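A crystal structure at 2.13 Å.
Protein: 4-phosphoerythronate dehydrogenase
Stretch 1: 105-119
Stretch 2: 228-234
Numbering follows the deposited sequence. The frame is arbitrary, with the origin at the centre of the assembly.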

# COMPACT_ATOMS: atom_id res chain seq x y z
N ALA A 105 1.41 12.61 11.63
CA ALA A 105 1.18 12.58 13.09
C ALA A 105 -0.31 12.67 13.33
O ALA A 105 -0.91 11.85 14.00
CB ALA A 105 1.88 13.73 13.77
N ILE A 106 -0.92 13.68 12.74
CA ILE A 106 -2.34 13.85 12.95
C ILE A 106 -3.19 12.77 12.31
O ILE A 106 -4.11 12.26 12.94
CB ILE A 106 -2.75 15.27 12.55
CG1 ILE A 106 -2.08 16.20 13.55
CG2 ILE A 106 -4.25 15.45 12.58
CD1 ILE A 106 -1.84 17.58 13.04
N ALA A 107 -2.86 12.38 11.07
CA ALA A 107 -3.65 11.41 10.37
C ALA A 107 -3.63 10.08 11.12
O ALA A 107 -4.63 9.39 11.24
CB ALA A 107 -3.10 11.22 8.99
N GLU A 108 -2.49 9.77 11.71
CA GLU A 108 -2.33 8.48 12.40
C GLU A 108 -3.12 8.44 13.70
O GLU A 108 -3.61 7.38 14.15
CB GLU A 108 -0.83 8.16 12.61
CG GLU A 108 -0.13 7.71 11.34
CD GLU A 108 1.35 7.38 11.49
OE1 GLU A 108 1.86 7.21 12.63
OE2 GLU A 108 2.01 7.21 10.43
N MET A 109 -3.28 9.59 14.31
CA MET A 109 -4.07 9.67 15.55
C MET A 109 -5.56 9.42 15.14
O MET A 109 -6.27 8.62 15.74
CB MET A 109 -3.88 11.03 16.26
CG MET A 109 -4.77 11.22 17.48
SD MET A 109 -4.39 10.04 18.81
CE MET A 109 -3.89 11.20 20.07
N ALA A 110 -5.98 10.06 14.07
CA ALA A 110 -7.32 9.84 13.58
C ALA A 110 -7.58 8.37 13.27
O ALA A 110 -8.58 7.82 13.67
CB ALA A 110 -7.51 10.67 12.36
N VAL A 111 -6.68 7.74 12.53
CA VAL A 111 -6.85 6.35 12.13
C VAL A 111 -6.88 5.46 13.38
O VAL A 111 -7.73 4.58 13.51
CB VAL A 111 -5.70 5.88 11.24
CG1 VAL A 111 -5.62 4.36 11.13
CG2 VAL A 111 -5.81 6.50 9.90
N THR A 112 -5.89 5.67 14.25
CA THR A 112 -5.77 4.90 15.48
C THR A 112 -7.06 4.96 16.27
O THR A 112 -7.60 3.92 16.73
CB THR A 112 -4.63 5.49 16.35
OG1 THR A 112 -3.39 5.21 15.75
CG2 THR A 112 -4.61 4.92 17.69
N GLN A 113 -7.58 6.17 16.46
CA GLN A 113 -8.83 6.32 17.23
C GLN A 113 -10.00 5.65 16.53
O GLN A 113 -10.75 4.90 17.18
CB GLN A 113 -9.16 7.78 17.46
CG GLN A 113 -8.30 8.39 18.53
CD GLN A 113 -8.77 9.79 18.99
OE1 GLN A 113 -9.94 10.13 18.93
NE2 GLN A 113 -7.81 10.60 19.47
N ALA A 114 -10.11 5.83 15.22
CA ALA A 114 -11.14 5.13 14.45
C ALA A 114 -11.08 3.60 14.58
O ALA A 114 -12.12 2.96 14.69
CB ALA A 114 -11.15 5.51 12.98
N MET A 115 -9.86 3.04 14.56
CA MET A 115 -9.74 1.60 14.58
C MET A 115 -10.10 1.09 15.96
O MET A 115 -10.85 0.14 16.09
CB MET A 115 -8.34 1.10 14.22
CG MET A 115 -7.72 1.88 13.11
SD MET A 115 -6.68 0.85 12.12
CE MET A 115 -8.21 0.10 11.44
N TYR A 116 -9.55 1.70 16.99
CA TYR A 116 -9.94 1.34 18.37
C TYR A 116 -11.46 1.34 18.58
O TYR A 116 -12.05 0.36 19.07
CB TYR A 116 -9.25 2.23 19.38
CG TYR A 116 -9.60 1.97 20.82
CD1 TYR A 116 -10.71 2.51 21.34
CD2 TYR A 116 -8.73 1.28 21.66
CE1 TYR A 116 -11.07 2.32 22.65
CE2 TYR A 116 -9.03 1.10 23.01
CZ TYR A 116 -10.22 1.63 23.47
OH TYR A 116 -10.62 1.55 24.72
N LEU A 117 -12.10 2.44 18.21
CA LEU A 117 -13.55 2.52 18.35
C LEU A 117 -14.27 1.53 17.50
O LEU A 117 -15.25 1.02 17.94
CB LEU A 117 -14.06 3.92 18.08
CG LEU A 117 -13.50 4.93 19.05
CD1 LEU A 117 -13.81 6.34 18.65
CD2 LEU A 117 -14.01 4.60 20.46
N ASN A 118 -13.77 1.27 16.28
CA ASN A 118 -14.33 0.23 15.39
C ASN A 118 -14.25 -1.12 15.99
O ASN A 118 -15.16 -1.89 15.85
CB ASN A 118 -13.63 0.20 14.02
CG ASN A 118 -14.13 -0.91 13.12
OD1 ASN A 118 -15.29 -0.90 12.68
ND2 ASN A 118 -13.24 -1.83 12.75
N ARG A 119 -13.17 -1.40 16.70
CA ARG A 119 -13.03 -2.67 17.38
C ARG A 119 -13.76 -2.70 18.76
O ARG A 119 -13.78 -3.76 19.45
CB ARG A 119 -11.52 -2.99 17.55
CG ARG A 119 -10.76 -3.16 16.22
CD ARG A 119 -11.43 -4.16 15.25
NE ARG A 119 -11.59 -5.48 15.88
CZ ARG A 119 -11.12 -6.66 15.43
NH1 ARG A 119 -10.46 -6.80 14.28
NH2 ARG A 119 -11.38 -7.77 16.11
N ALA A 228 -22.20 4.69 12.68
CA ALA A 228 -21.10 5.56 12.20
C ALA A 228 -20.19 5.96 13.32
O ALA A 228 -20.60 6.09 14.48
CB ALA A 228 -21.62 6.84 11.54
N ILE A 229 -18.93 6.16 12.97
CA ILE A 229 -17.90 6.56 13.90
C ILE A 229 -17.44 7.92 13.40
O ILE A 229 -17.09 8.05 12.22
CB ILE A 229 -16.71 5.59 13.86
CG1 ILE A 229 -17.13 4.18 14.24
CG2 ILE A 229 -15.56 6.08 14.75
CD1 ILE A 229 -16.03 3.13 14.15
N LEU A 230 -17.51 8.92 14.28
CA LEU A 230 -17.17 10.26 13.92
C LEU A 230 -15.80 10.56 14.52
O LEU A 230 -15.60 10.34 15.69
CB LEU A 230 -18.18 11.28 14.48
CG LEU A 230 -17.73 12.76 14.21
CD1 LEU A 230 -17.61 13.01 12.72
CD2 LEU A 230 -18.66 13.82 14.81
N ILE A 231 -14.87 11.07 13.72
CA ILE A 231 -13.55 11.44 14.23
C ILE A 231 -13.34 12.90 13.95
O ILE A 231 -13.46 13.30 12.82
CB ILE A 231 -12.45 10.65 13.50
CG1 ILE A 231 -12.57 9.14 13.71
CG2 ILE A 231 -11.07 11.14 13.94
CD1 ILE A 231 -12.39 8.66 15.14
N ASN A 232 -13.00 13.69 14.96
CA ASN A 232 -12.58 15.10 14.81
C ASN A 232 -11.21 15.38 15.45
O ASN A 232 -11.08 15.57 16.68
CB ASN A 232 -13.55 16.06 15.46
CG ASN A 232 -13.24 17.51 15.14
OD1 ASN A 232 -12.48 17.80 14.20
ND2 ASN A 232 -13.82 18.42 15.90
N ALA A 233 -10.22 15.45 14.58
CA ALA A 233 -8.89 15.87 14.94
C ALA A 233 -8.53 17.14 14.19
O ALA A 233 -7.33 17.46 14.07
CB ALA A 233 -7.88 14.79 14.62
N ALA A 234 -9.54 17.87 13.78
CA ALA A 234 -9.34 19.15 13.13
C ALA A 234 -9.58 20.32 14.09
O ALA A 234 -8.65 20.84 14.64
CB ALA A 234 -10.22 19.26 11.90

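A helix laid against a β-strand usually meets it through every second strand residue, and the pairing of 105-119 with 228-234 in 4-phosphoerythronate dehydrogenase is a compact example. At its centre stands Ile-231, whose CA-to-CB bond points toward the helix. CG2 of Ile-231 lies 3.9 Å from CB of Ala-110, and CG1 of Ile-231 lies 4.0 Å from CB of Ala-114. One helical turn separates these two alanines, and the isoleucine reaches the helix backbone beside these two small side chains: CD1 of Ile-231 comes within 3.6 Å of N of Ala-114. N of Ala-114 already donates to O of Ala-110 (3.0 Å), so the close approach of a methyl group does not leave this backbone donor unpaired.

Two residues earlier in the strand, Ile-229 also points toward the helix and packs nearer its C-terminal part. CD1 of Ile-229 sits 3.6 Å from CA of Asn-118 and 3.8 Å from CB of the same residue, so the aliphatic root of an amide side chain serves as an apolar surface. Leu-117 touches both isoleucines: CB of Leu-117 is 4.2 Å from CG2 of Ile-229, and CD1 of Leu-117 is 4.4 Å from CD1 of Ile-231. At the other end, Ala-233, just beyond the strand, continues the alternation, with CB of Ala-233 4.2 Å from CG2 of Ile-106. The intervening Leu-230 and Asn-232 point away from the helix.

The backbones explain this order. Helix and strand run nearly antiparallel, at 156° between their N-to-C directions, and their axes approach to 8.8 Å. Successive strand residues facing the helix therefore meet progressively earlier parts of the helix, and the closest CA atoms in register, CA of Ala-110 and CA of Ala-233, are 6.4 Å apart. No hydrogen bond crosses the contact. It buries 366 Å² over both sides and is made by apolar packing, while the helix satisfies its own backbone through bonds such as N of Asn-118 to O of Ala-114 (2.8 Å).

Several polar atoms near the contact are bonded, though none across it. Gln-113 offers its CB to CD1 of Ile-231 at 4.1 Å, whereas NE2 of Gln-113 makes a weak hydrogen bond to SD of Met-109 (3.5 Å) and another bond elsewhere in the structure. ND2 of Asn-118 is likewise bonded elsewhere. Outside the contact, N of Ala-234 donates to OD1 of Asn-232 at 3.0 Å, a local bond that ties the exit of the strand to its last residue.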